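Local structure of EF-P arginine 32 rhamnosyl-transferase (Pseudomonas putida KT2440, 5NV8) at residues Phe289-Trp301 against Leu361-Ala373. The protein belongs to the EarP family of glycosyltransferases, enzymes built from two Rossmann-like domains in the GT-B arrangement. Residues are numbered along the deposited sequence; the frame is centred on the assembly and turned at random.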
ATOM      1  N   PHE A 289      -1.051   0.756  -2.026  1.00 27.28           N
ATOM      2  CA  PHE A 289      -0.908  -0.144  -3.166  1.00 29.75           C
ATOM      3  C   PHE A 289       0.557  -0.289  -3.573  1.00 34.14           C
ATOM      4  O   PHE A 289       1.042  -1.403  -3.804  1.00 36.96           O
ATOM      5  CB  PHE A 289      -1.754   0.383  -4.327  1.00 28.11           C
ATOM      6  CG  PHE A 289      -1.597  -0.389  -5.599  1.00 28.50           C
ATOM      7  CD1 PHE A 289      -1.632  -1.772  -5.598  1.00 27.97           C
ATOM      8  CD2 PHE A 289      -1.427   0.273  -6.804  1.00 36.14           C
ATOM      9  CE1 PHE A 289      -1.490  -2.481  -6.773  1.00 28.83           C
ATOM     10  CE2 PHE A 289      -1.284  -0.431  -7.983  1.00 38.31           C
ATOM     11  CZ  PHE A 289      -1.317  -1.810  -7.967  1.00 32.45           C
ATOM     12  N   VAL A 290       1.281   0.829  -3.651  1.00 30.71           N
ATOM     13  CA  VAL A 290       2.683   0.791  -4.059  1.00 25.76           C
ATOM     14  C   VAL A 290       3.582   0.392  -2.893  1.00 27.29           C
ATOM     15  O   VAL A 290       4.559  -0.348  -3.070  1.00 22.94           O
ATOM     16  CB  VAL A 290       3.093   2.151  -4.653  1.00 27.43           C
ATOM     17  CG1 VAL A 290       4.588   2.187  -4.933  1.00 28.67           C
ATOM     18  CG2 VAL A 290       2.300   2.438  -5.919  1.00 26.72           C
ATOM     19  N   ARG A 291       3.275   0.878  -1.688  1.00 23.27           N
ATOM     20  CA  ARG A 291       4.060   0.507  -0.514  1.00 27.08           C
ATOM     21  C   ARG A 291       4.122  -1.006  -0.341  1.00 27.44           C
ATOM     22  O   ARG A 291       5.174  -1.555   0.007  1.00 28.66           O
ATOM     23  CB  ARG A 291       3.471   1.162   0.733  1.00 29.99           C
ATOM     24  CG  ARG A 291       3.673   2.663   0.788  1.00 27.76           C
ATOM     25  CD  ARG A 291       5.070   2.986   1.267  1.00 25.53           C
ATOM     26  NE  ARG A 291       5.892   3.557   0.211  1.00 34.17           N
ATOM     27  CZ  ARG A 291       7.126   4.009   0.395  1.00 36.74           C
ATOM     28  NH1 ARG A 291       7.682   3.952   1.600  1.00 39.38           N
ATOM     29  NH2 ARG A 291       7.803   4.518  -0.624  1.00 22.39           N
ATOM     30  N   ALA A 292       3.007  -1.698  -0.581  1.00 24.83           N
ATOM     31  CA  ALA A 292       3.006  -3.151  -0.456  1.00 32.29           C
ATOM     32  C   ALA A 292       3.809  -3.810  -1.569  1.00 39.31           C
ATOM     33  O   ALA A 292       4.322  -4.919  -1.385  1.00 36.14           O
ATOM     34  CB  ALA A 292       1.572  -3.681  -0.445  1.00 32.08           C
ATOM     35  N   GLN A 293       3.923  -3.153  -2.727  1.00 22.54           N
ATOM     36  CA  GLN A 293       4.762  -3.691  -3.792  1.00 22.87           C
ATOM     37  C   GLN A 293       6.235  -3.642  -3.403  1.00 22.44           C
ATOM     38  O   GLN A 293       6.982  -4.594  -3.661  1.00 22.63           O
ATOM     39  CB  GLN A 293       4.508  -2.934  -5.100  1.00 23.83           C
ATOM     40  CG  GLN A 293       3.118  -3.171  -5.692  1.00 28.41           C
ATOM     41  CD  GLN A 293       2.842  -2.344  -6.940  1.00 30.58           C
ATOM     42  OE1 GLN A 293       3.448  -2.561  -7.989  1.00 29.00           O
ATOM     43  NE2 GLN A 293       1.920  -1.394  -6.830  1.00 26.54           N
ATOM     44  N   TRP A 294       6.670  -2.547  -2.771  1.00 22.08           N
ATOM     45  CA  TRP A 294       8.025  -2.483  -2.236  1.00 21.83           C
ATOM     46  C   TRP A 294       8.233  -3.449  -1.078  1.00 21.48           C
ATOM     47  O   TRP A 294       9.369  -3.869  -0.838  1.00 21.64           O
ATOM     48  CB  TRP A 294       8.365  -1.061  -1.782  1.00 29.02           C
ATOM     49  CG  TRP A 294       8.208   0.003  -2.846  1.00 31.58           C
ATOM     50  CD1 TRP A 294       7.605   1.217  -2.696  1.00 33.79           C
ATOM     51  CD2 TRP A 294       8.666  -0.049  -4.208  1.00 22.80           C
ATOM     52  NE1 TRP A 294       7.656   1.923  -3.873  1.00 32.47           N
ATOM     53  CE2 TRP A 294       8.300   1.168  -4.817  1.00 31.19           C
ATOM     54  CE3 TRP A 294       9.348  -1.005  -4.969  1.00 23.30           C
ATOM     55  CZ2 TRP A 294       8.591   1.452  -6.150  1.00 33.70           C
ATOM     56  CZ3 TRP A 294       9.632  -0.722  -6.291  1.00 24.26           C
ATOM     57  CH2 TRP A 294       9.254   0.497  -6.868  1.00 32.39           C
ATOM     58  N   ALA A 295       7.164  -3.817  -0.364  1.00 21.22           N
ATOM     59  CA  ALA A 295       7.289  -4.781   0.727  1.00 21.06           C
ATOM     60  C   ALA A 295       7.734  -6.153   0.228  1.00 29.07           C
ATOM     61  O   ALA A 295       8.372  -6.904   0.976  1.00 34.79           O
ATOM     62  CB  ALA A 295       5.967  -4.899   1.485  1.00 20.93           C
ATOM     63  N   GLY A 296       7.403  -6.503  -1.015  1.00 26.65           N
ATOM     64  CA  GLY A 296       7.883  -7.732  -1.614  1.00 22.29           C
ATOM     65  C   GLY A 296       7.132  -8.998  -1.246  1.00 28.48           C
ATOM     66  O   GLY A 296       7.519 -10.077  -1.710  1.00 28.56           O
ATOM     67  N   GLN A 297       6.076  -8.911  -0.439  1.00 28.44           N
ATOM     68  CA  GLN A 297       5.298 -10.080  -0.052  1.00 21.78           C
ATOM     69  C   GLN A 297       4.057 -10.214  -0.924  1.00 22.01           C
ATOM     70  O   GLN A 297       3.643  -9.255  -1.582  1.00 30.75           O
ATOM     71  CB  GLN A 297       4.888  -9.983   1.423  1.00 21.37           C
ATOM     72  CG  GLN A 297       6.034  -9.662   2.364  1.00 24.60           C
ATOM     73  CD  GLN A 297       6.919 -10.864   2.629  1.00 31.74           C
ATOM     74  OE1 GLN A 297       7.771 -11.213   1.811  1.00 32.48           O
ATOM     75  NE2 GLN A 297       6.725 -11.502   3.780  1.00 29.00           N
ATOM     76  N   PRO A 298       3.448 -11.403  -0.976  1.00 34.88           N
ATOM     77  CA  PRO A 298       2.179 -11.549  -1.700  1.00 30.56           C
ATOM     78  C   PRO A 298       1.150 -10.545  -1.198  1.00 32.41           C
ATOM     79  O   PRO A 298       1.059 -10.270  -0.001  1.00 37.27           O
ATOM     80  CB  PRO A 298       1.761 -12.990  -1.392  1.00 30.61           C
ATOM     81  CG  PRO A 298       3.042 -13.700  -1.168  1.00 26.78           C
ATOM     82  CD  PRO A 298       3.959 -12.702  -0.501  1.00 30.35           C
ATOM     83  N   MET A 299       0.373  -9.989  -2.126  1.00 23.09           N
ATOM     84  CA  MET A 299      -0.468  -8.846  -1.806  1.00 23.25           C
ATOM     85  C   MET A 299      -1.809  -8.944  -2.521  1.00 24.31           C
ATOM     86  O   MET A 299      -2.037  -9.818  -3.362  1.00 24.89           O
ATOM     87  CB  MET A 299       0.218  -7.527  -2.181  1.00 23.23           C
ATOM     88  CG  MET A 299       0.925  -7.570  -3.524  1.00 29.64           C
ATOM     89  SD  MET A 299       1.945  -6.116  -3.802  1.00 39.63           S
ATOM     90  CE  MET A 299       0.692  -4.844  -3.746  1.00 37.04           C
ATOM     91  N   LEU A 300      -2.695  -8.013  -2.177  1.00 30.01           N
ATOM     92  CA  LEU A 300      -4.009  -7.896  -2.790  1.00 33.53           C
ATOM     93  C   LEU A 300      -4.389  -6.423  -2.842  1.00 34.98           C
ATOM     94  O   LEU A 300      -4.059  -5.661  -1.929  1.00 33.28           O
ATOM     95  CB  LEU A 300      -5.059  -8.693  -2.010  1.00 33.58           C
ATOM     96  CG  LEU A 300      -6.458  -8.783  -2.620  1.00 32.87           C
ATOM     97  CD1 LEU A 300      -6.387  -9.197  -4.082  1.00 28.83           C
ATOM     98  CD2 LEU A 300      -7.318  -9.759  -1.820  1.00 28.39           C
ATOM     99  N   TRP A 301      -5.085  -6.033  -3.908  1.00 37.05           N
ATOM    100  CA  TRP A 301      -5.424  -4.642  -4.173  1.00 33.56           C
ATOM    101  C   TRP A 301      -6.936  -4.474  -4.223  1.00 33.40           C
ATOM    102  O   TRP A 301      -7.648  -5.328  -4.759  1.00 37.17           O
ATOM    103  CB  TRP A 301      -4.801  -4.176  -5.491  1.00 31.80           C
ATOM    104  CG  TRP A 301      -4.924  -2.706  -5.776  1.00 35.11           C
ATOM    105  CD1 TRP A 301      -5.061  -1.694  -4.867  1.00 32.10           C
ATOM    106  CD2 TRP A 301      -4.905  -2.083  -7.067  1.00 37.66           C
ATOM    107  NE1 TRP A 301      -5.135  -0.483  -5.513  1.00 35.34           N
ATOM    108  CE2 TRP A 301      -5.041  -0.695  -6.863  1.00 36.37           C
ATOM    109  CE3 TRP A 301      -4.790  -2.567  -8.374  1.00 33.45           C
ATOM    110  CZ2 TRP A 301      -5.064   0.214  -7.918  1.00 38.16           C
ATOM    111  CZ3 TRP A 301      -4.813  -1.663  -9.420  1.00 40.09           C
ATOM    112  CH2 TRP A 301      -4.950  -0.287  -9.186  1.00 45.52           C
ATOM    113  N   LEU A 361       3.954 -17.654  -5.791  1.00 28.25           N
ATOM    114  CA  LEU A 361       3.486 -16.289  -5.567  1.00 36.84           C
ATOM    115  C   LEU A 361       4.457 -15.504  -4.693  1.00 40.65           C
ATOM    116  O   LEU A 361       4.643 -14.298  -4.895  1.00 37.03           O
ATOM    117  CB  LEU A 361       2.090 -16.308  -4.945  1.00 32.79           C
ATOM    118  CG  LEU A 361       0.999 -17.007  -5.761  1.00 32.65           C
ATOM    119  CD1 LEU A 361      -0.376 -16.738  -5.170  1.00 26.81           C
ATOM    120  CD2 LEU A 361       1.052 -16.570  -7.215  1.00 28.76           C
ATOM    121  N   GLN A 362       5.081 -16.171  -3.716  1.00 39.20           N
ATOM    122  CA  GLN A 362       6.088 -15.517  -2.886  1.00 37.91           C
ATOM    123  C   GLN A 362       7.247 -15.002  -3.732  1.00 37.86           C
ATOM    124  O   GLN A 362       7.671 -13.847  -3.593  1.00 25.75           O
ATOM    125  CB  GLN A 362       6.601 -16.490  -1.822  1.00 35.05           C
ATOM    126  CG  GLN A 362       5.641 -16.753  -0.676  1.00 36.53           C
ATOM    127  CD  GLN A 362       6.269 -17.598   0.416  1.00 35.71           C
ATOM    128  OE1 GLN A 362       5.897 -18.756   0.615  1.00 40.18           O
ATOM    129  NE2 GLN A 362       7.230 -17.022   1.130  1.00 27.07           N
ATOM    130  N   GLN A 363       7.779 -15.854  -4.611  1.00 32.32           N
ATOM    131  CA  GLN A 363       8.887 -15.444  -5.466  1.00 41.01           C
ATOM    132  C   GLN A 363       8.450 -14.377  -6.463  1.00 41.11           C
ATOM    133  O   GLN A 363       9.215 -13.456  -6.771  1.00 52.39           O
ATOM    134  CB  GLN A 363       9.464 -16.661  -6.191  1.00 44.33           C
ATOM    135  CG  GLN A 363      10.873 -16.467  -6.743  1.00 60.07           C
ATOM    136  CD  GLN A 363      11.953 -16.640  -5.691  1.00 74.17           C
ATOM    137  OE1 GLN A 363      11.972 -15.936  -4.682  1.00 81.70           O
ATOM    138  NE2 GLN A 363      12.860 -17.582  -5.923  1.00 74.23           N
ATOM    139  N   HIS A 364       7.218 -14.482  -6.968  1.00 29.22           N
ATOM    140  CA  HIS A 364       6.722 -13.506  -7.934  1.00 34.29           C
ATOM    141  C   HIS A 364       6.624 -12.114  -7.320  1.00 35.17           C
ATOM    142  O   HIS A 364       6.918 -11.112  -7.983  1.00 28.04           O
ATOM    143  CB  HIS A 364       5.363 -13.950  -8.469  1.00 35.55           C
ATOM    144  CG  HIS A 364       4.858 -13.113  -9.601  1.00 43.31           C
ATOM    145  ND1 HIS A 364       5.325 -13.250 -10.890  1.00 46.18           N
ATOM    146  CD2 HIS A 364       3.926 -12.132  -9.639  1.00 43.75           C
ATOM    147  CE1 HIS A 364       4.702 -12.389 -11.675  1.00 45.91           C
ATOM    148  NE2 HIS A 364       3.849 -11.697 -10.940  1.00 44.90           N
ATOM    149  N   ALA A 365       6.212 -12.030  -6.053  1.00 31.34           N
ATOM    150  CA  ALA A 365       6.101 -10.730  -5.399  1.00 31.72           C
ATOM    151  C   ALA A 365       7.471 -10.098  -5.184  1.00 33.41           C
ATOM    152  O   ALA A 365       7.624  -8.878  -5.320  1.00 41.71           O
ATOM    153  CB  ALA A 365       5.355 -10.874  -4.074  1.00 34.65           C
ATOM    154  N   ARG A 366       8.479 -10.908  -4.846  1.00 34.51           N
ATOM    155  CA  ARG A 366       9.835 -10.384  -4.700  1.00 25.85           C
ATOM    156  C   ARG A 366      10.380  -9.893  -6.034  1.00 37.48           C
ATOM    157  O   ARG A 366      10.995  -8.822  -6.106  1.00 34.41           O
ATOM    158  CB  ARG A 366      10.760 -11.455  -4.120  1.00 32.31           C
ATOM    159  CG  ARG A 366      10.334 -11.997  -2.769  1.00 32.55           C
ATOM    160  CD  ARG A 366      10.601 -10.985  -1.669  1.00 38.16           C
ATOM    161  NE  ARG A 366      11.995 -10.560  -1.646  1.00 36.44           N
ATOM    162  CZ  ARG A 366      12.562  -9.917  -0.631  1.00 34.99           C
ATOM    163  NH1 ARG A 366      11.850  -9.623   0.448  1.00 33.02           N
ATOM    164  NH2 ARG A 366      13.841  -9.568  -0.695  1.00 48.37           N
ATOM    165  N   LEU A 367      10.164 -10.666  -7.101  1.00 28.26           N
ATOM    166  CA  LEU A 367      10.716 -10.306  -8.403  1.00 29.74           C
ATOM    167  C   LEU A 367      10.078  -9.041  -8.963  1.00 36.68           C
ATOM    168  O   LEU A 367      10.739  -8.284  -9.681  1.00 41.61           O
ATOM    169  CB  LEU A 367      10.543 -11.471  -9.377  1.00 36.00           C
ATOM    170  CG  LEU A 367      11.429 -12.689  -9.105  1.00 38.27           C
ATOM    171  CD1 LEU A 367      10.777 -13.971  -9.610  1.00 39.29           C
ATOM    172  CD2 LEU A 367      12.800 -12.498  -9.730  1.00 44.41           C
ATOM    173  N   TRP A 368       8.803  -8.791  -8.652  1.00 36.35           N
ATOM    174  CA  TRP A 368       8.160  -7.575  -9.140  1.00 38.02           C
ATOM    175  C   TRP A 368       8.737  -6.335  -8.467  1.00 34.69           C
ATOM    176  O   TRP A 368       8.971  -5.317  -9.128  1.00 31.28           O
ATOM    177  CB  TRP A 368       6.649  -7.644  -8.917  1.00 33.15           C
ATOM    178  CG  TRP A 368       5.946  -6.399  -9.367  1.00 37.00           C
ATOM    179  CD1 TRP A 368       5.581  -5.335  -8.592  1.00 35.39           C
ATOM    180  CD2 TRP A 368       5.539  -6.080 -10.702  1.00 29.90           C
ATOM    181  NE1 TRP A 368       4.967  -4.376  -9.363  1.00 37.79           N
ATOM    182  CE2 TRP A 368       4.929  -4.809 -10.662  1.00 33.27           C
ATOM    183  CE3 TRP A 368       5.628  -6.747 -11.929  1.00 31.39           C
ATOM    184  CZ2 TRP A 368       4.407  -4.195 -11.799  1.00 39.70           C
ATOM    185  CZ3 TRP A 368       5.110  -6.133 -13.058  1.00 38.12           C
ATOM    186  CH2 TRP A 368       4.507  -4.872 -12.984  1.00 42.56           C
ATOM    187  N   GLY A 369       8.963  -6.398  -7.153  1.00 25.97           N
ATOM    188  CA  GLY A 369       9.541  -5.259  -6.461  1.00 25.17           C
ATOM    189  C   GLY A 369      10.939  -4.930  -6.946  1.00 41.62           C
ATOM    190  O   GLY A 369      11.285  -3.759  -7.129  1.00 33.31           O
ATOM    191  N   ALA A 370      11.760  -5.960  -7.172  1.00 42.60           N
ATOM    192  CA  ALA A 370      13.114  -5.733  -7.666  1.00 43.48           C
ATOM    193  C   ALA A 370      13.102  -5.181  -9.085  1.00 48.72           C
ATOM    194  O   ALA A 370      13.898  -4.296  -9.420  1.00 52.47           O
ATOM    195  CB  ALA A 370      13.921  -7.030  -7.603  1.00 37.08           C
ATOM    196  N   ARG A 371      12.210  -5.697  -9.934  1.00 39.02           N
ATOM    197  CA  ARG A 371      12.090  -5.173 -11.290  1.00 45.56           C
ATOM    198  C   ARG A 371      11.597  -3.732 -11.284  1.00 48.30           C
ATOM    199  O   ARG A 371      12.111  -2.889 -12.030  1.00 48.85           O
ATOM    200  CB  ARG A 371      11.150  -6.059 -12.109  1.00 55.88           C
ATOM    201  CG  ARG A 371      10.677  -5.442 -13.416  1.00 53.09           C
ATOM    202  CD  ARG A 371       9.503  -6.217 -13.995  1.00 56.43           C
ATOM    203  NE  ARG A 371       8.450  -5.331 -14.484  1.00 67.36           N
ATOM    204  CZ  ARG A 371       8.243  -5.056 -15.767  1.00 76.12           C
ATOM    205  NH1 ARG A 371       9.014  -5.601 -16.698  1.00 78.59           N
ATOM    206  NH2 ARG A 371       7.261  -4.237 -16.122  1.00 76.23           N
ATOM    207  N   GLN A 372      10.604  -3.428 -10.445  1.00 43.04           N
ATOM    208  CA  GLN A 372      10.062  -2.074 -10.404  1.00 41.12           C
ATOM    209  C   GLN A 372      11.095  -1.080  -9.888  1.00 43.80           C
ATOM    210  O   GLN A 372      11.203   0.036 -10.411  1.00 56.87           O
ATOM    211  CB  GLN A 372       8.803  -2.042  -9.539  1.00 40.76           C
ATOM    212  CG  GLN A 372       7.520  -2.396 -10.286  1.00 51.03           C
ATOM    213  CD  GLN A 372       7.497  -1.869 -11.711  1.00 53.36           C
ATOM    214  OE1 GLN A 372       7.250  -0.686 -11.942  1.00 54.64           O
ATOM    215  NE2 GLN A 372       7.743  -2.751 -12.673  1.00 53.78           N
ATOM    216  N   ALA A 373      11.872  -1.466  -8.874  1.00 27.17           N
ATOM    217  CA  ALA A 373      12.841  -0.550  -8.284  1.00 32.13           C
ATOM    218  C   ALA A 373      14.033  -0.276  -9.190  1.00 39.42           C
ATOM    219  O   ALA A 373      14.808   0.640  -8.899  1.00 41.16           O
ATOM    220  CB  ALA A 373      13.332  -1.095  -6.944  1.00 36.58           C
TER
HETATM  221  O   HOH W   1       9.507  -9.682   1.096  1.00 38.37           O
HETATM  222  O   HOH W   2       7.454 -12.703  -1.073  1.00 21.23           O
HETATM  223  O   HOH W   3       7.297 -14.611   1.165  1.00 30.99           O
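The beta-alpha-beta unit formed by strand 280-284, helix 287-295 and strand 299-302 meets helix 358-373 where Gln293, Trp294, Gly296 and Pro298 touch Trp368, Gly369, Ala365 and Gln362. The axes of helix segments 289-295 and 361-373 approach to 8.4 Å with a signed crossing angle of -107°. Gly369, having no CB, lets its CA lie against the Gln293 carbonyl at this crossing; separately, Gly296, with positive phi, turns the chain out of the helix beside Arg366.

The direct hydrogen bond across the contact runs from Trp368 NE1 to Gln293 OE1, 2.7 Å away, with an N-H...O angle of 150°. It arrives in the carbonyl plane on a lone pair, although the oxygen is tilted somewhat from the indole plane. Trp368 reaches it with CG anti to the backbone N (chi1 178°), its side chain alongside that of Gln293. The Gln293 amide is fixed at its other end too: NE2 donates to Phe289 O at 3.2 Å, from above that carbonyl plane, and rests over the centre of the Phe289 ring.

Trp294 presents an indole edge to the later helical turn, with CZ3 3.5 Å from Ala373 N and also near the Ala373 methyl; its NE1 bonds Leu164 O. At the helix exit, Ala365 CB packs 3.3 Å from Gly296 O. Water 2 lies within hydrogen-bonding distance of both carbonyls, 2.7 Å from Gly296 O and 2.8 Å from Gln362 O. Pro298 CG sits 3.9 Å from Gln362 CA and also meets the aliphatic CG of that side chain. Helix 358-373 thus packs against the last crossover of a parallel-stranded sheet core, an arrangement consistent with a Rossmann-like domain of a GT-B glycosyltransferase.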